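Side-chain contacts in rubisco operon transcriptional regulator (Synechocystis sp., PDB 5Y2W), which probably represses transcription of carbon-uptake genes as a LysR-type regulator, its regulatory domain binding the metabolite 2-phosphoglycolate: residues A[119-122]-A[123-126]; A[125-129]-A[130-134]; A[142-145]-A[146-149]; A[159-162]-A[163-166]. All blocks are in the same frame, centred on the assembly; numbering follows the deposited sequence.

Contact 1 (A[119-122]-A[123-126]); sequences TRLA and VQNL. With PGA (2-phosphoglycolic acid), chain B.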
loop_
_atom_site.group_PDB
_atom_site.type_symbol
_atom_site.label_atom_id
_atom_site.label_comp_id
_atom_site.label_asym_id
_atom_site.label_seq_id
_atom_site.Cartn_x
_atom_site.Cartn_y
_atom_site.Cartn_z
ATOM N N THR A 119 -1.169 1.742 -13.881
ATOM C CA THR A 119 0.262 1.965 -14.089
ATOM C C THR A 119 0.711 0.954 -15.112
ATOM O O THR A 119 1.287 1.339 -16.144
ATOM C CB THR A 119 1.090 1.852 -12.810
ATOM O OG1 THR A 119 0.732 2.891 -11.932
ATOM C CG2 THR A 119 2.613 1.969 -13.083
ATOM N N ARG A 120 0.434 -0.327 -14.830
ATOM C CA ARG A 120 0.768 -1.434 -15.732
ATOM C C ARG A 120 0.177 -1.219 -17.151
ATOM O O ARG A 120 0.863 -1.379 -18.155
ATOM C CB ARG A 120 0.233 -2.717 -15.119
ATOM C CG ARG A 120 0.576 -3.988 -15.860
ATOM C CD ARG A 120 -0.252 -5.125 -15.309
ATOM N NE ARG A 120 -0.236 -6.318 -16.170
ATOM C CZ ARG A 120 0.225 -7.523 -15.816
ATOM N NH1 ARG A 120 0.180 -8.520 -16.696
ATOM N NH2 ARG A 120 0.734 -7.764 -14.609
ATOM N N LEU A 121 -1.081 -0.825 -17.237
ATOM C CA LEU A 121 -1.687 -0.684 -18.570
ATOM C C LEU A 121 -0.964 0.431 -19.388
ATOM O O LEU A 121 -0.636 0.275 -20.560
ATOM C CB LEU A 121 -3.145 -0.425 -18.409
ATOM C CG LEU A 121 -3.968 -0.454 -19.676
ATOM C CD1 LEU A 121 -3.960 -1.867 -20.247
ATOM C CD2 LEU A 121 -5.389 0.039 -19.356
ATOM N N ALA A 122 -0.654 1.549 -18.764
ATOM C CA ALA A 122 0.127 2.577 -19.463
ATOM C C ALA A 122 1.548 2.089 -19.885
ATOM O O ALA A 122 2.054 2.412 -20.963
ATOM C CB ALA A 122 0.262 3.797 -18.561
ATOM N N VAL A 123 2.193 1.290 -19.043
ATOM C CA VAL A 123 3.515 0.791 -19.407
ATOM C C VAL A 123 3.321 -0.152 -20.567
ATOM O O VAL A 123 4.026 -0.068 -21.549
ATOM C CB VAL A 123 4.186 0.061 -18.247
ATOM C CG1 VAL A 123 5.444 -0.680 -18.695
ATOM C CG2 VAL A 123 4.490 1.042 -17.129
ATOM N N GLN A 124 2.382 -1.070 -20.448
ATOM C CA GLN A 124 2.136 -1.999 -21.573
ATOM C C GLN A 124 1.832 -1.287 -22.875
ATOM O O GLN A 124 2.307 -1.687 -23.934
ATOM C CB GLN A 124 1.001 -2.909 -21.289
ATOM C CG GLN A 124 1.380 -3.935 -20.234
ATOM C CD GLN A 124 0.169 -4.657 -19.688
ATOM O OE1 GLN A 124 -0.922 -4.107 -19.595
ATOM N NE2 GLN A 124 0.360 -5.875 -19.329
ATOM N N ASN A 125 1.079 -0.211 -22.806
ATOM C CA ASN A 125 0.742 0.482 -24.053
ATOM C C ASN A 125 1.911 1.160 -24.606
ATOM O O ASN A 125 2.131 1.139 -25.799
ATOM C CB ASN A 125 -0.385 1.457 -23.843
ATOM C CG ASN A 125 -1.673 0.722 -23.661
ATOM O OD1 ASN A 125 -1.763 -0.388 -24.122
ATOM N ND2 ASN A 125 -2.634 1.280 -22.930
ATOM N N LEU A 126 2.698 1.750 -23.731
ATOM C CA LEU A 126 3.885 2.425 -24.194
ATOM C C LEU A 126 4.873 1.430 -24.847
ATOM O O LEU A 126 5.403 1.698 -25.940
ATOM C CB LEU A 126 4.529 3.187 -23.064
ATOM C CG LEU A 126 5.820 3.927 -23.484
ATOM C CD1 LEU A 126 5.446 5.178 -24.311
ATOM C CD2 LEU A 126 6.677 4.296 -22.276
HETATM P P PGA B . -2.794 2.052 -10.297
HETATM O O1P PGA B . -2.863 3.651 -10.519
HETATM O O2P PGA B . -2.814 1.841 -8.819
HETATM O O3P PGA B . -1.496 1.633 -11.007
HETATM O O4P PGA B . -4.095 1.564 -10.815
HETATM C C2 PGA B . -2.007 4.628 -9.967
HETATM C C1 PGA B . -1.604 5.695 -10.977
HETATM O O1 PGA B . -0.830 6.634 -10.609
HETATM O O2 PGA B . -2.061 5.598 -12.135
#

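Contact 2 (A[125-129]-A[130-134]); sequences NLFHR and HYVDV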
loop_
_atom_site.group_PDB
_atom_site.type_symbol
_atom_site.label_atom_id
_atom_site.label_comp_id
_atom_site.label_asym_id
_atom_site.label_seq_id
_atom_site.Cartn_x
_atom_site.Cartn_y
_atom_site.Cartn_z
ATOM N N ASN A 125 1.079 -0.211 -22.806
ATOM C CA ASN A 125 0.742 0.482 -24.053
ATOM C C ASN A 125 1.911 1.160 -24.606
ATOM O O ASN A 125 2.131 1.139 -25.799
ATOM C CB ASN A 125 -0.385 1.457 -23.843
ATOM C CG ASN A 125 -1.673 0.722 -23.661
ATOM O OD1 ASN A 125 -1.763 -0.388 -24.122
ATOM N ND2 ASN A 125 -2.634 1.280 -22.930
ATOM N N LEU A 126 2.698 1.750 -23.731
ATOM C CA LEU A 126 3.885 2.425 -24.194
ATOM C C LEU A 126 4.873 1.430 -24.847
ATOM O O LEU A 126 5.403 1.698 -25.940
ATOM C CB LEU A 126 4.529 3.187 -23.064
ATOM C CG LEU A 126 5.820 3.927 -23.484
ATOM C CD1 LEU A 126 5.446 5.178 -24.311
ATOM C CD2 LEU A 126 6.677 4.296 -22.276
ATOM N N PHE A 127 5.120 0.300 -24.192
ATOM C CA PHE A 127 6.057 -0.718 -24.726
ATOM C C PHE A 127 5.579 -1.340 -26.046
ATOM O O PHE A 127 6.374 -1.546 -26.950
ATOM C CB PHE A 127 6.325 -1.823 -23.681
ATOM C CG PHE A 127 7.098 -1.343 -22.482
ATOM C CD1 PHE A 127 7.694 -0.103 -22.469
ATOM C CD2 PHE A 127 7.292 -2.171 -21.410
ATOM C CE1 PHE A 127 8.435 0.308 -21.386
ATOM C CE2 PHE A 127 8.014 -1.759 -20.310
ATOM C CZ PHE A 127 8.572 -0.526 -20.293
ATOM N N HIS A 128 4.287 -1.619 -26.148
ATOM C CA HIS A 128 3.698 -2.107 -27.389
ATOM C C HIS A 128 3.934 -1.065 -28.503
ATOM O O HIS A 128 4.461 -1.354 -29.559
ATOM C CB HIS A 128 2.216 -2.335 -27.156
ATOM C CG HIS A 128 1.497 -2.891 -28.337
ATOM N ND1 HIS A 128 0.845 -2.091 -29.259
ATOM C CD2 HIS A 128 1.308 -4.167 -28.739
ATOM C CE1 HIS A 128 0.301 -2.853 -30.187
ATOM N NE2 HIS A 128 0.566 -4.115 -29.893
ATOM N N ARG A 129 3.580 0.178 -28.229
ATOM C CA ARG A 129 3.741 1.243 -29.199
ATOM C C ARG A 129 5.186 1.315 -29.703
ATOM O O ARG A 129 5.432 1.664 -30.845
ATOM C CB ARG A 129 3.349 2.603 -28.556
ATOM C CG ARG A 129 3.428 3.782 -29.495
ATOM C CD ARG A 129 2.842 5.028 -28.877
ATOM N NE ARG A 129 2.441 5.950 -29.932
ATOM C CZ ARG A 129 3.243 6.831 -30.502
ATOM N NH1 ARG A 129 4.521 6.957 -30.135
ATOM N NH2 ARG A 129 2.767 7.607 -31.436
ATOM N N HIS A 130 6.145 1.031 -28.830
ATOM C CA HIS A 130 7.555 1.200 -29.169
ATOM C C HIS A 130 8.309 -0.104 -29.378
ATOM O O HIS A 130 9.522 -0.095 -29.402
ATOM C CB HIS A 130 8.230 2.039 -28.103
ATOM C CG HIS A 130 7.853 3.478 -28.171
ATOM N ND1 HIS A 130 6.795 4.003 -27.458
ATOM C CD2 HIS A 130 8.367 4.499 -28.886
ATOM C CE1 HIS A 130 6.676 5.286 -27.734
ATOM N NE2 HIS A 130 7.623 5.613 -28.588
ATOM N N TYR A 131 7.590 -1.211 -29.560
ATOM C CA TYR A 131 8.245 -2.501 -29.842
ATOM C C TYR A 131 9.344 -2.793 -28.832
ATOM O O TYR A 131 10.470 -3.108 -29.197
ATOM C CB TYR A 131 8.835 -2.513 -31.262
ATOM C CG TYR A 131 7.842 -2.104 -32.304
ATOM C CD1 TYR A 131 6.822 -2.986 -32.701
ATOM C CD2 TYR A 131 7.898 -0.818 -32.872
ATOM C CE1 TYR A 131 5.890 -2.611 -33.651
ATOM C CE2 TYR A 131 6.969 -0.424 -33.817
ATOM C CZ TYR A 131 5.971 -1.317 -34.201
ATOM O OH TYR A 131 5.062 -0.910 -35.141
ATOM N N VAL A 132 9.007 -2.650 -27.555
ATOM C CA VAL A 132 9.946 -2.903 -26.460
ATOM C C VAL A 132 9.461 -4.170 -25.810
ATOM O O VAL A 132 8.279 -4.282 -25.520
ATOM C CB VAL A 132 9.929 -1.749 -25.437
ATOM C CG1 VAL A 132 10.479 -2.175 -24.078
ATOM C CG2 VAL A 132 10.678 -0.562 -25.998
ATOM N N ASP A 133 10.357 -5.110 -25.573
ATOM C CA ASP A 133 9.998 -6.352 -24.866
ATOM C C ASP A 133 10.867 -6.406 -23.643
ATOM O O ASP A 133 12.092 -6.370 -23.778
ATOM C CB ASP A 133 10.283 -7.617 -25.712
ATOM C CG ASP A 133 9.463 -7.678 -26.999
ATOM O OD1 ASP A 133 8.241 -7.364 -27.007
ATOM O OD2 ASP A 133 10.053 -8.063 -28.030
ATOM N N VAL A 134 10.247 -6.522 -22.467
ATOM C CA VAL A 134 10.998 -6.595 -21.219
ATOM C C VAL A 134 10.821 -7.964 -20.660
ATOM O O VAL A 134 9.855 -8.615 -20.957
ATOM C CB VAL A 134 10.534 -5.578 -20.160
ATOM C CG1 VAL A 134 11.088 -4.236 -20.489
ATOM C CG2 VAL A 134 8.994 -5.548 -20.062
#

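Contact 3 (A[142-145]-A[146-149]); sequences SNEA and IKQA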
loop_
_atom_site.group_PDB
_atom_site.type_symbol
_atom_site.label_atom_id
_atom_site.label_comp_id
_atom_site.label_asym_id
_atom_site.label_seq_id
_atom_site.Cartn_x
_atom_site.Cartn_y
_atom_site.Cartn_z
ATOM N N SER A 142 1.751 -3.965 -5.505
ATOM C CA SER A 142 1.877 -2.826 -4.613
ATOM C C SER A 142 3.049 -2.039 -5.090
ATOM O O SER A 142 4.079 -2.626 -5.439
ATOM C CB SER A 142 2.166 -3.326 -3.206
ATOM O OG SER A 142 2.897 -2.401 -2.435
ATOM N N ASN A 143 2.914 -0.721 -5.161
ATOM C CA ASN A 143 4.072 0.142 -5.425
ATOM C C ASN A 143 5.211 -0.037 -4.431
ATOM O O ASN A 143 6.390 0.077 -4.798
ATOM C CB ASN A 143 3.670 1.610 -5.509
ATOM C CG ASN A 143 2.610 1.862 -6.583
ATOM O OD1 ASN A 143 2.830 1.664 -7.790
ATOM N ND2 ASN A 143 1.436 2.281 -6.137
ATOM N N GLU A 144 4.892 -0.284 -3.174
ATOM C CA GLU A 144 5.944 -0.330 -2.163
ATOM C C GLU A 144 6.683 -1.638 -2.403
ATOM O O GLU A 144 7.862 -1.679 -2.347
ATOM C CB GLU A 144 5.400 -0.335 -0.734
ATOM C CG GLU A 144 4.080 0.397 -0.575
ATOM C CD GLU A 144 4.316 1.859 -0.759
ATOM O OE1 GLU A 144 5.313 2.277 -0.111
ATOM O OE2 GLU A 144 3.580 2.553 -1.554
ATOM N N ALA A 145 5.947 -2.704 -2.687
ATOM C CA ALA A 145 6.562 -4.029 -2.967
ATOM C C ALA A 145 7.553 -3.906 -4.101
ATOM O O ALA A 145 8.635 -4.432 -3.989
ATOM C CB ALA A 145 5.492 -5.031 -3.334
ATOM N N ILE A 146 7.171 -3.163 -5.164
ATOM C CA ILE A 146 8.013 -2.972 -6.269
ATOM C C ILE A 146 9.242 -2.163 -5.915
ATOM O O ILE A 146 10.349 -2.513 -6.332
ATOM C CB ILE A 146 7.296 -2.324 -7.466
ATOM C CG1 ILE A 146 6.253 -3.265 -8.009
ATOM C CG2 ILE A 146 8.314 -2.033 -8.544
ATOM C CD1 ILE A 146 5.412 -2.723 -9.136
ATOM N N LYS A 147 9.114 -1.117 -5.121
ATOM C CA LYS A 147 10.335 -0.377 -4.708
ATOM C C LYS A 147 11.311 -1.267 -3.903
ATOM O O LYS A 147 12.533 -1.174 -4.057
ATOM C CB LYS A 147 9.993 0.815 -3.859
ATOM C CG LYS A 147 9.299 1.907 -4.674
ATOM C CD LYS A 147 9.161 3.189 -3.879
ATOM C CE LYS A 147 8.100 3.127 -2.785
ATOM N NZ LYS A 147 8.303 4.321 -1.927
ATOM N N GLN A 148 10.773 -2.036 -2.968
ATOM C CA GLN A 148 11.565 -3.058 -2.279
ATOM C C GLN A 148 12.238 -4.023 -3.258
ATOM O O GLN A 148 13.394 -4.290 -3.141
ATOM C CB GLN A 148 10.684 -3.873 -1.328
ATOM C CG GLN A 148 10.561 -3.282 0.050
ATOM C CD GLN A 148 11.884 -3.225 0.782
ATOM O OE1 GLN A 148 12.754 -4.081 0.621
ATOM N NE2 GLN A 148 12.063 -2.175 1.545
ATOM N N ALA A 149 11.516 -4.529 -4.239
ATOM C CA ALA A 149 12.167 -5.454 -5.196
ATOM C C ALA A 149 13.316 -4.821 -5.979
ATOM O O ALA A 149 14.386 -5.439 -6.186
ATOM C CB ALA A 149 11.148 -6.090 -6.120
#

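Contact 4 (A[159-162]-A[163-166]); sequences LSQH and TLVS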
loop_
_atom_site.group_PDB
_atom_site.type_symbol
_atom_site.label_atom_id
_atom_site.label_comp_id
_atom_site.label_asym_id
_atom_site.label_seq_id
_atom_site.Cartn_x
_atom_site.Cartn_y
_atom_site.Cartn_z
ATOM N N LEU A 159 6.899 3.465 -12.131
ATOM C CA LEU A 159 5.933 3.784 -11.115
ATOM C C LEU A 159 5.684 5.303 -11.176
ATOM O O LEU A 159 6.506 6.056 -11.705
ATOM C CB LEU A 159 6.515 3.471 -9.724
ATOM C CG LEU A 159 6.875 2.051 -9.273
ATOM C CD1 LEU A 159 7.544 2.049 -7.896
ATOM C CD2 LEU A 159 5.625 1.241 -9.277
ATOM N N SER A 160 4.601 5.743 -10.558
ATOM C CA SER A 160 4.383 7.165 -10.293
ATOM C C SER A 160 5.512 7.727 -9.514
ATOM O O SER A 160 5.913 7.171 -8.493
ATOM C CB SER A 160 3.114 7.396 -9.469
ATOM O OG SER A 160 2.986 8.775 -9.219
ATOM N N GLN A 161 5.993 8.861 -9.969
ATOM C CA GLN A 161 6.957 9.636 -9.232
ATOM C C GLN A 161 6.503 10.011 -7.842
ATOM O O GLN A 161 7.342 10.243 -6.984
ATOM C CB GLN A 161 7.222 10.925 -9.976
ATOM C CG GLN A 161 8.553 11.558 -9.626
ATOM C CD GLN A 161 9.103 12.346 -10.775
ATOM O OE1 GLN A 161 8.369 12.747 -11.657
ATOM N NE2 GLN A 161 10.385 12.582 -10.768
ATOM N N HIS A 162 5.182 10.063 -7.595
ATOM C CA HIS A 162 4.686 10.345 -6.236
ATOM C C HIS A 162 5.082 9.251 -5.267
ATOM O O HIS A 162 5.040 9.488 -4.074
ATOM C CB HIS A 162 3.166 10.492 -6.212
ATOM C CG HIS A 162 2.676 11.651 -7.032
ATOM N ND1 HIS A 162 2.906 12.954 -6.667
ATOM C CD2 HIS A 162 2.010 11.706 -8.209
ATOM C CE1 HIS A 162 2.410 13.769 -7.585
ATOM N NE2 HIS A 162 1.864 13.035 -8.535
ATOM N N THR A 163 5.434 8.049 -5.755
ATOM C CA THR A 163 5.788 6.950 -4.816
ATOM C C THR A 163 7.189 7.158 -4.229
ATOM O O THR A 163 7.528 6.575 -3.197
ATOM C CB THR A 163 5.773 5.559 -5.481
ATOM O OG1 THR A 163 6.761 5.518 -6.499
ATOM C CG2 THR A 163 4.386 5.193 -6.070
ATOM N N LEU A 164 8.002 7.966 -4.909
ATOM C CA LEU A 164 9.363 8.301 -4.459
ATOM C C LEU A 164 9.477 9.439 -3.421
ATOM O O LEU A 164 10.567 9.823 -3.069
ATOM C CB LEU A 164 10.222 8.678 -5.666
ATOM C CG LEU A 164 10.347 7.628 -6.780
ATOM C CD1 LEU A 164 11.021 8.266 -7.991
ATOM C CD2 LEU A 164 11.073 6.370 -6.273
ATOM N N VAL A 165 8.356 9.953 -2.941
ATOM C CA VAL A 165 8.333 11.053 -1.965
ATOM C C VAL A 165 8.787 10.563 -0.583
ATOM O O VAL A 165 9.361 11.327 0.197
ATOM C CB VAL A 165 6.916 11.691 -1.948
ATOM C CG1 VAL A 165 6.744 12.771 -0.879
ATOM C CG2 VAL A 165 6.595 12.201 -3.351
ATOM N N SER A 166 8.553 9.279 -0.322
ATOM C CA SER A 166 9.029 8.592 0.873
ATOM C C SER A 166 10.535 8.344 0.873
ATOM O O SER A 166 11.138 8.199 1.926
ATOM C CB SER A 166 8.352 7.240 0.953
ATOM O OG SER A 166 6.958 7.410 1.141
#

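Contact 1 (A[119-122]-A[123-126])
Val-123 N donates to Thr-119 O in a ladder of i to i+4 backbone bonds in the first turns of helix 118-129. The helix starts at the ligand pocket of this LysR-type regulatory domain, which has the periplasmic-binding-protein fold. Four such bonds join 119-122 to 123-126. The bond from Gln-124 N to Arg-120 O is the straightest and shortest, 2.8 Å with an N-H...O angle of 176°. Leu-126 N reaches Ala-122 O at 2.9 Å from a direction 30° out of the carbonyl plane.

The side chains pack mostly over backbone oxygens. Val-123 CG2 leans on Thr-119 O at 3.4 Å. It lies beside its own backbone N, which bonds to that same oxygen. Arg-120 and Gln-124 send extended chains from successive turns, and their guanidinium and amide planes stand nearly perpendicular, 89° apart. Arg-120 NH2 finds its firm partners outside the helix, in a salt bridge to Glu-139 and a bond to Arg-113 O. On the exposed side, Leu-121 CG meets Asn-125 ND2 at 3.9 Å.

Of the two segments, Thr-119 makes the ligand bonds. Arg-185, Ser-117 and Gly-118 are also hydrogen-bonded to the bound 2-phosphoglycolate. A helix start pointed at a phosphate would probably stabilise its charge. Thr-119 OG1 sits beside its own backbone N, and both donate to PGA O3P, OG1 at 2.7 Å and N at 2.9 Å.

Contact 2 (A[125-129]-A[130-134])
His-130 turns its imidazole back over the last helical turn and donates from ND1 to Leu-126 O at 3.1 Å. The acceptor lies in the ring plane, only 4° out of it. With CG beside the backbone N (chi1 -73°), the ring and its own N-H reach the same oxygen, though the backbone bond is weak. Leu-126 CD1 touches the ring at CE1, 3.6 Å away. Arg-129 runs alongside, with His-130 CE1 near the edge of its guanidinium. Without the imidazole, as with an alanine here, Leu-126 O would probably keep just the weak backbone bond, and CD1 would lose the ring beside it.

Phe-127 holds the apolar side. Val-132 CG1 lies over one face of its ring, 4.0 Å from the centroid, in a CH-pi contact. Val-134 CG2 meets Phe-127 CE2 at 3.9 Å. Phe-110 adds an edge-to-face ring contact with Phe-127. Further out, Asn-106 receives the N-H of Asp-133 and probably steadies the departing chain.

The backbone turn brings Val-132 back to Phe-127. Val-132 N donates to Phe-127 O at 2.9 Å, and Tyr-131 N donates to His-128 O at 3.1 Å. Tyr-131 has positive phi (51°) and is the C-prime residue. This is a Schellman motif ending helix 118-129.

Contact 3 (A[142-145]-A[146-149])
Ser-142 O accepts from Ile-146 N at 3.2 Å, the first i to i+4 bond of the helix. The next is Lys-147 N to Asn-143 O at 3.0 Å. Gln-148 N then meets Glu-144 O in an almost straight bond, with an N-H...O angle of 177°. Ala-149 N reaches Ala-145 O at 2.9 Å.

The N-H groups of the opening turn need acceptors from the side. Ser-142 OG supplies one. It takes a straight bond from Ala-145 N at 3.1 Å and a weak one from Glu-144 N. Ser-142 is thus the N-cap of helix 143-151. That helix follows strand 138-140 and covers strand 157-160 in the LysR regulatory domain. Ile-146 CG1 lies over Ser-142 O, while its side chain packs on Leu-140 and Leu-159.

The buried Asn-143 amide is satisfied on both ends. OD1 accepts from Arg-113 NH2, and ND2 bonds with Thr-19 OG1. Arg-113 and Thr-19 both line the 2-phosphoglycolate pocket, so Asn-143 is a second-shell residue that probably steadies them.

Glu-144 and Lys-147 lie side by side, pointing the same way. Their charges face at 4.1 Å, Glu-144 OE1 to Lys-147 NZ, too far for a salt bridge. The lysine chain bends at chi3 (-73°), and NZ is taken up by a salt bridge to Glu-167 and a bond to Thr-163 O. Lys-22 of the same chain gives Glu-144 a long, weak ion pair. Tyr-23 of the second subunit packs on both Glu-144 and Gln-148, and Pro-26 of that subunit packs on Ala-145.

Contact 4 (A[159-162]-A[163-166])
Thr-163 sits tightly against Ser-160 where strand 157-160 turns into a short 3-10 segment. Ser-160 O takes two bonds from this one residue. Thr-163 OG1 donates at 2.7 Å, nearly head-on to the carbonyl (C=O...O angle 169°). Thr-163 N donates at 2.9 Å from well above the carbonyl plane. OG1 stands between the backbone N and the carbonyl carbon (chi1 63°), which turns the hydroxyl back to the strand end. Leu-159 CD1 lies 3.8 Å from Thr-163 OG1, the two side chains crossing at about a right angle. Asn-143 of the neighbouring helix packs on Thr-163. A valine in its place would probably leave Ser-160 O with the backbone bond alone and the strand end less firmly held to the turn.

Ser-160 OG accepts from His-162 N at 3.0 Å, an ST turn. It also bonds with Asn-82 of the ligand pocket. The His-162 ring stacks on Trp-187, with NE2 bonded to Asp-81 O.

The far side is looser and more exposed. Leu-164 N reaches Gln-161 O at 3.2 Å, but Gln-161 CG and Leu-164 CD1 approach only to 4.4 Å. Val-165 is exposed, though its CG2 comes close, 3.2 Å from His-162 O.

Both oxygens of Ser-160 are therefore bonded, the carbonyl by Thr-163 and the hydroxyl by His-162 and Asn-82. Close to the ligand, this likely fixes the strand end and helps place Asn-82.

Overall arrangement
Contacts 1 and 2 share helix 118-129. Contact 1 lies at its pocket end, and contact 2 closes the other end, its centre about 20 Å from the centre of the chain. Contacts 3 and 4 hold neighbouring elements, helix 143-151 and the end of strand 157-160, and touch directly: Asn-143 packs on Leu-159. Contact 3 is the most buried and the one the second subunit packs against. The other three are partly buried. Contact 1 binds the phosphate directly, while contacts 3 and 4 bond to pocket residues from behind. Contact 2 is mainly a ring and valine cluster with a helix terminus. Thr-119 packs on Leu-159, linking contacts 1 and 4.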